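Local atomic coordinates of outer membrane protein (Bartonella henselae, PDB entry 2FI9), a protein that is of unknown function and belongs to the DUF498/DUF598 family of uncharacterised proteins. Residues A16-D19 with G25-F28; P52-E57 with L72-G77. One frame throughout, in Å; residues are numbered along the deposited sequence.

Contact 1: A16-D19 with G25-F28; sequences APID and GFRF
Ile-18 meets two phenylalanines of the facing strand, and each of its two arms takes one of them. Its CG2 methyl approaches the Phe-26 ring obliquely, 3.8 Å from CD1. The longer arm goes roughly at right angles to it: Ile-18 CD1 rests 3.8 Å from CB of Phe-28, and these two side chains lie side by side, pointing in the same direction. Chi1 of -57° sets CG2 anti to the backbone N and CG1 anti to the carbonyl carbon; chi2 of -47° then brings CD1 to Phe-28. Phe-28 CB also lies 3.6 Å from the carbonyl O of Pro-17, so the base of this side chain touches both Ile-18 and the Pro-17 carbonyl.

The backbone supplies one hydrogen bond between the segments, from Asp-19 N to Arg-27 O at 2.7 Å, short but bent, with an N-H...O angle of 134°. The exposed carboxylate of Asp-19 stays well away from the guanidinium of Arg-27, OD2 and NH2 being 6.7 Å apart.

Further out, Ile-18 N donates to OD1 of Asn-111 in helix 103-115. Val-107 of that helix and Ile-37 and Cys-39 of strand 36-40 touch the Ile-18 side chain, while Arg-27 pairs through its backbone with Ala-20. The whole is the open end of an antiparallel beta hairpin, formed by strands 18-22 and 25-28, with its apolar face against the body of the domain.

Contact 2: P52-E57 with L72-G77; sequences PVPTQE and LLIGTG
Pro-52 brings the CB corner of its ring to 3.1 Å from the carbonyl O of Thr-76, with its CG further from that oxygen at 4.1 Å. The contact is reciprocal, since the threonine turns its carbon side to the proline carbonyl: both CB and CG2 of Thr-76 stand 3.7 Å from Pro-52 O. A chi1 of 57° accounts for this choice of atoms. It places CG2 anti to the carbonyl carbon and beside the backbone N, while OG1 sits between the N and the carbonyl carbon and bonds to the main chain of Glu-79 and Leu-81.

Two residues on from Pro-52 and two back from Thr-76, Pro-54 and Ile-74 form the apolar half of the contact. Pro-54 CG reaches the CG2 methyl of Ile-74 at 3.9 Å, the two side chains crossing at a slant. With chi1 at -58°, Ile-74 puts this short branch anti to its backbone N and facing the loop. Leu-87 of helix 85-93 and Leu-123 of strand 120-124 also touch Pro-54.

Between these two side-chain meetings a water bridges the backbones, donating to Pro-52 O and to Gly-75 O, each at 3.0 Å. Gly-77 follows with backbone angles that call for glycine; its lack of a side chain also lets Pro-52 CB sit close by, and its N bonds to OG1 of Thr-103. The chemistry thus implies a loop laid beside strand 71-75 and the turn after it through proline ring carbons, which meet a methyl in one place and a carbonyl oxygen in the other, while a water joins two carbonyls that could not bond directly.

The two contacts lie on opposite sides of the chain's centre, their own centres about 17 Å apart, and share no strand. Contact 1 belongs to the peripheral three-stranded antiparallel sheet: its phenylalanines and isoleucine are buried, whereas its charged residues are exposed. Contact 2 is buried and sets a loop against strand 71-75, which runs inside the mixed five-stranded sheet between 120-124 and 97-101. Chemistry follows placement: hairpin strands can bond backbone to backbone, while a proline-bearing loop meets its strand through side-chain carbons set on methyls and carbonyls, and through water. Thr-103, at the start of helix 103-115, touches Phe-26 of contact 1 and bonds through OG1 to Gly-77 N of contact 2.

Contact 1: A16-D19 with G25-F28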
loop_
_atom_site.group_PDB
_atom_site.type_symbol
_atom_site.label_atom_id
_atom_site.label_comp_id
_atom_site.label_asym_id
_atom_site.label_seq_id
_atom_site.Cartn_x
_atom_site.Cartn_y
_atom_site.Cartn_z
ATOM N N ALA A 16 10.252 0.230 -4.337
ATOM C CA ALA A 16 10.870 1.312 -5.116
ATOM C C ALA A 16 10.026 2.557 -4.895
ATOM O O ALA A 16 8.850 2.438 -4.596
ATOM C CB ALA A 16 10.884 0.957 -6.600
ATOM N N PRO A 17 10.607 3.760 -5.058
ATOM C CA PRO A 17 9.691 4.911 -5.006
ATOM C C PRO A 17 8.607 4.785 -6.077
ATOM O O PRO A 17 8.866 4.244 -7.163
ATOM C CB PRO A 17 10.592 6.115 -5.309
ATOM C CG PRO A 17 11.995 5.632 -5.122
ATOM C CD PRO A 17 12.012 4.142 -5.240
ATOM N N ILE A 18 7.408 5.258 -5.762
ATOM C CA ILE A 18 6.321 5.313 -6.732
ATOM C C ILE A 18 6.408 6.688 -7.396
ATOM O O ILE A 18 6.167 7.717 -6.747
ATOM C CB ILE A 18 4.935 5.085 -6.059
ATOM C CG1 ILE A 18 4.880 3.750 -5.307
ATOM C CG2 ILE A 18 3.789 5.192 -7.077
ATOM C CD1 ILE A 18 5.408 2.544 -6.052
ATOM N N ASP A 19 6.761 6.687 -8.680
ATOM C CA ASP A 19 7.048 7.921 -9.420
ATOM C C ASP A 19 5.812 8.676 -9.919
ATOM O O ASP A 19 5.912 9.854 -10.254
ATOM C CB ASP A 19 8.011 7.634 -10.578
ATOM C CG ASP A 19 9.316 7.035 -10.095
ATOM O OD1 ASP A 19 9.796 7.450 -9.020
ATOM O OD2 ASP A 19 9.858 6.143 -10.769
ATOM N N GLY A 25 -3.599 3.763 -12.522
ATOM C CA GLY A 25 -2.427 3.004 -12.159
ATOM C C GLY A 25 -1.285 3.757 -11.517
ATOM O O GLY A 25 -1.463 4.810 -10.883
ATOM N N PHE A 26 -0.096 3.201 -11.708
ATOM C CA PHE A 26 1.104 3.691 -11.054
ATOM C C PHE A 26 2.288 3.546 -11.977
ATOM O O PHE A 26 2.309 2.671 -12.862
ATOM C CB PHE A 26 1.355 2.921 -9.746
ATOM C CG PHE A 26 0.257 3.088 -8.739
ATOM C CD1 PHE A 26 0.184 4.234 -7.940
ATOM C CD2 PHE A 26 -0.729 2.112 -8.610
ATOM C CE1 PHE A 26 -0.857 4.400 -7.006
ATOM C CE2 PHE A 26 -1.759 2.264 -7.703
ATOM C CZ PHE A 26 -1.837 3.422 -6.894
ATOM N N ARG A 27 3.273 4.408 -11.761
ATOM C CA ARG A 27 4.564 4.277 -12.436
ATOM C C ARG A 27 5.652 4.107 -11.389
ATOM O O ARG A 27 5.696 4.843 -10.404
ATOM C CB ARG A 27 4.868 5.492 -13.313
ATOM C CG ARG A 27 3.788 5.824 -14.330
ATOM C CD ARG A 27 4.213 7.011 -15.163
ATOM N NE ARG A 27 5.237 6.592 -16.113
ATOM C CZ ARG A 27 6.276 7.321 -16.503
ATOM N NH1 ARG A 27 7.122 6.807 -17.377
ATOM N NH2 ARG A 27 6.478 8.547 -16.030
ATOM N N PHE A 28 6.515 3.121 -11.595
ATOM C CA PHE A 28 7.606 2.843 -10.669
ATOM C C PHE A 28 8.691 2.051 -11.379
ATOM O O PHE A 28 8.387 1.215 -12.241
ATOM C CB PHE A 28 7.105 2.042 -9.460
ATOM C CG PHE A 28 6.305 0.821 -9.830
ATOM C CD1 PHE A 28 6.930 -0.422 -9.963
ATOM C CD2 PHE A 28 4.928 0.910 -10.033
ATOM C CE1 PHE A 28 6.197 -1.564 -10.295
ATOM C CE2 PHE A 28 4.188 -0.227 -10.376
ATOM C CZ PHE A 28 4.836 -1.470 -10.507
#

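Contact 2: P52-E57 with L72-G77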
loop_
_atom_site.group_PDB
_atom_site.type_symbol
_atom_site.label_atom_id
_atom_site.label_comp_id
_atom_site.label_asym_id
_atom_site.label_seq_id
_atom_site.Cartn_x
_atom_site.Cartn_y
_atom_site.Cartn_z
ATOM N N PRO A 52 -12.040 1.206 -3.045
ATOM C CA PRO A 52 -10.995 1.839 -2.251
ATOM C C PRO A 52 -10.839 1.329 -0.812
ATOM O O PRO A 52 -9.815 1.614 -0.186
ATOM C CB PRO A 52 -11.401 3.311 -2.267
ATOM C CG PRO A 52 -12.853 3.290 -2.473
ATOM C CD PRO A 52 -13.145 2.135 -3.346
ATOM N N VAL A 53 -11.815 0.585 -0.301
ATOM C CA VAL A 53 -11.707 0.032 1.054
ATOM C C VAL A 53 -11.110 -1.373 0.975
ATOM O O VAL A 53 -11.694 -2.256 0.348
ATOM C CB VAL A 53 -13.067 -0.076 1.786
ATOM C CG1 VAL A 53 -12.837 -0.513 3.219
ATOM C CG2 VAL A 53 -13.858 1.242 1.753
ATOM N N PRO A 54 -9.943 -1.588 1.608
ATOM C CA PRO A 54 -9.291 -2.877 1.496
ATOM C C PRO A 54 -10.057 -3.980 2.213
ATOM O O PRO A 54 -10.785 -3.712 3.180
ATOM C CB PRO A 54 -7.935 -2.656 2.171
ATOM C CG PRO A 54 -8.084 -1.498 3.009
ATOM C CD PRO A 54 -9.201 -0.653 2.474
ATOM N N THR A 55 -9.899 -5.199 1.708
ATOM C CA THR A 55 -10.480 -6.380 2.316
ATOM C C THR A 55 -9.382 -7.148 3.050
ATOM O O THR A 55 -8.195 -6.804 2.961
ATOM C CB THR A 55 -11.112 -7.301 1.255
ATOM O OG1 THR A 55 -10.079 -7.847 0.431
ATOM C CG2 THR A 55 -12.089 -6.531 0.383
ATOM N N GLN A 56 -9.783 -8.187 3.781
ATOM C CA GLN A 56 -8.829 -9.068 4.446
ATOM C C GLN A 56 -7.842 -9.688 3.450
ATOM O O GLN A 56 -6.635 -9.688 3.696
ATOM C CB GLN A 56 -9.579 -10.112 5.284
ATOM C CG GLN A 56 -10.426 -9.427 6.379
ATOM C CD GLN A 56 -11.419 -10.334 7.092
ATOM O OE1 GLN A 56 -11.196 -11.541 7.236
ATOM N NE2 GLN A 56 -12.514 -9.741 7.569
ATOM N N GLU A 57 -8.344 -10.168 2.311
ATOM C CA GLU A 57 -7.491 -10.651 1.216
ATOM C C GLU A 57 -6.481 -9.611 0.728
ATOM O O GLU A 57 -5.295 -9.918 0.511
ATOM C CB GLU A 57 -8.344 -11.047 0.023
ATOM C CG GLU A 57 -8.705 -12.504 -0.043
ATOM C CD GLU A 57 -8.963 -12.956 -1.478
ATOM O OE1 GLU A 57 -9.501 -14.073 -1.659
ATOM O OE2 GLU A 57 -8.636 -12.194 -2.425
ATOM N N LEU A 72 2.163 0.267 7.822
ATOM C CA LEU A 72 1.433 0.144 6.581
ATOM C C LEU A 72 0.641 1.424 6.271
ATOM O O LEU A 72 -0.208 1.867 7.078
ATOM C CB LEU A 72 0.484 -1.061 6.633
ATOM C CG LEU A 72 -0.394 -1.214 5.384
ATOM C CD1 LEU A 72 0.430 -1.539 4.130
ATOM C CD2 LEU A 72 -1.447 -2.268 5.630
ATOM N N LEU A 73 0.915 2.012 5.110
ATOM C CA LEU A 73 0.140 3.153 4.641
ATOM C C LEU A 73 -0.921 2.597 3.716
ATOM O O LEU A 73 -0.629 1.727 2.891
ATOM C CB LEU A 73 1.030 4.148 3.895
ATOM C CG LEU A 73 2.277 4.569 4.680
ATOM C CD1 LEU A 73 3.242 5.341 3.803
ATOM C CD2 LEU A 73 1.866 5.390 5.906
ATOM N N ILE A 74 -2.159 3.062 3.881
ATOM C CA ILE A 74 -3.246 2.619 3.047
ATOM C C ILE A 74 -3.827 3.799 2.282
ATOM O O ILE A 74 -4.395 4.745 2.870
ATOM C CB ILE A 74 -4.326 1.897 3.887
ATOM C CG1 ILE A 74 -3.680 0.708 4.610
ATOM C CG2 ILE A 74 -5.473 1.421 2.989
ATOM C CD1 ILE A 74 -4.476 0.183 5.781
ATOM N N GLY A 75 -3.660 3.753 0.964
ATOM C CA GLY A 75 -4.175 4.796 0.076
ATOM C C GLY A 75 -5.554 4.354 -0.353
ATOM O O GLY A 75 -5.683 3.349 -1.074
ATOM N N THR A 76 -6.574 5.094 0.106
ATOM C CA THR A 76 -7.982 4.723 -0.095
ATOM C C THR A 76 -8.674 5.498 -1.219
ATOM O O THR A 76 -9.886 5.825 -1.128
ATOM C CB THR A 76 -8.816 4.877 1.205
ATOM O OG1 THR A 76 -8.727 6.225 1.689
ATOM C CG2 THR A 76 -8.342 3.915 2.281
ATOM N N GLY A 77 -7.910 5.817 -2.258
ATOM C CA GLY A 77 -8.442 6.510 -3.430
ATOM C C GLY A 77 -8.432 8.025 -3.278
ATOM O O GLY A 77 -7.490 8.585 -2.715
HETATM O O HOH W 1 -6.951 0.914 0.024
#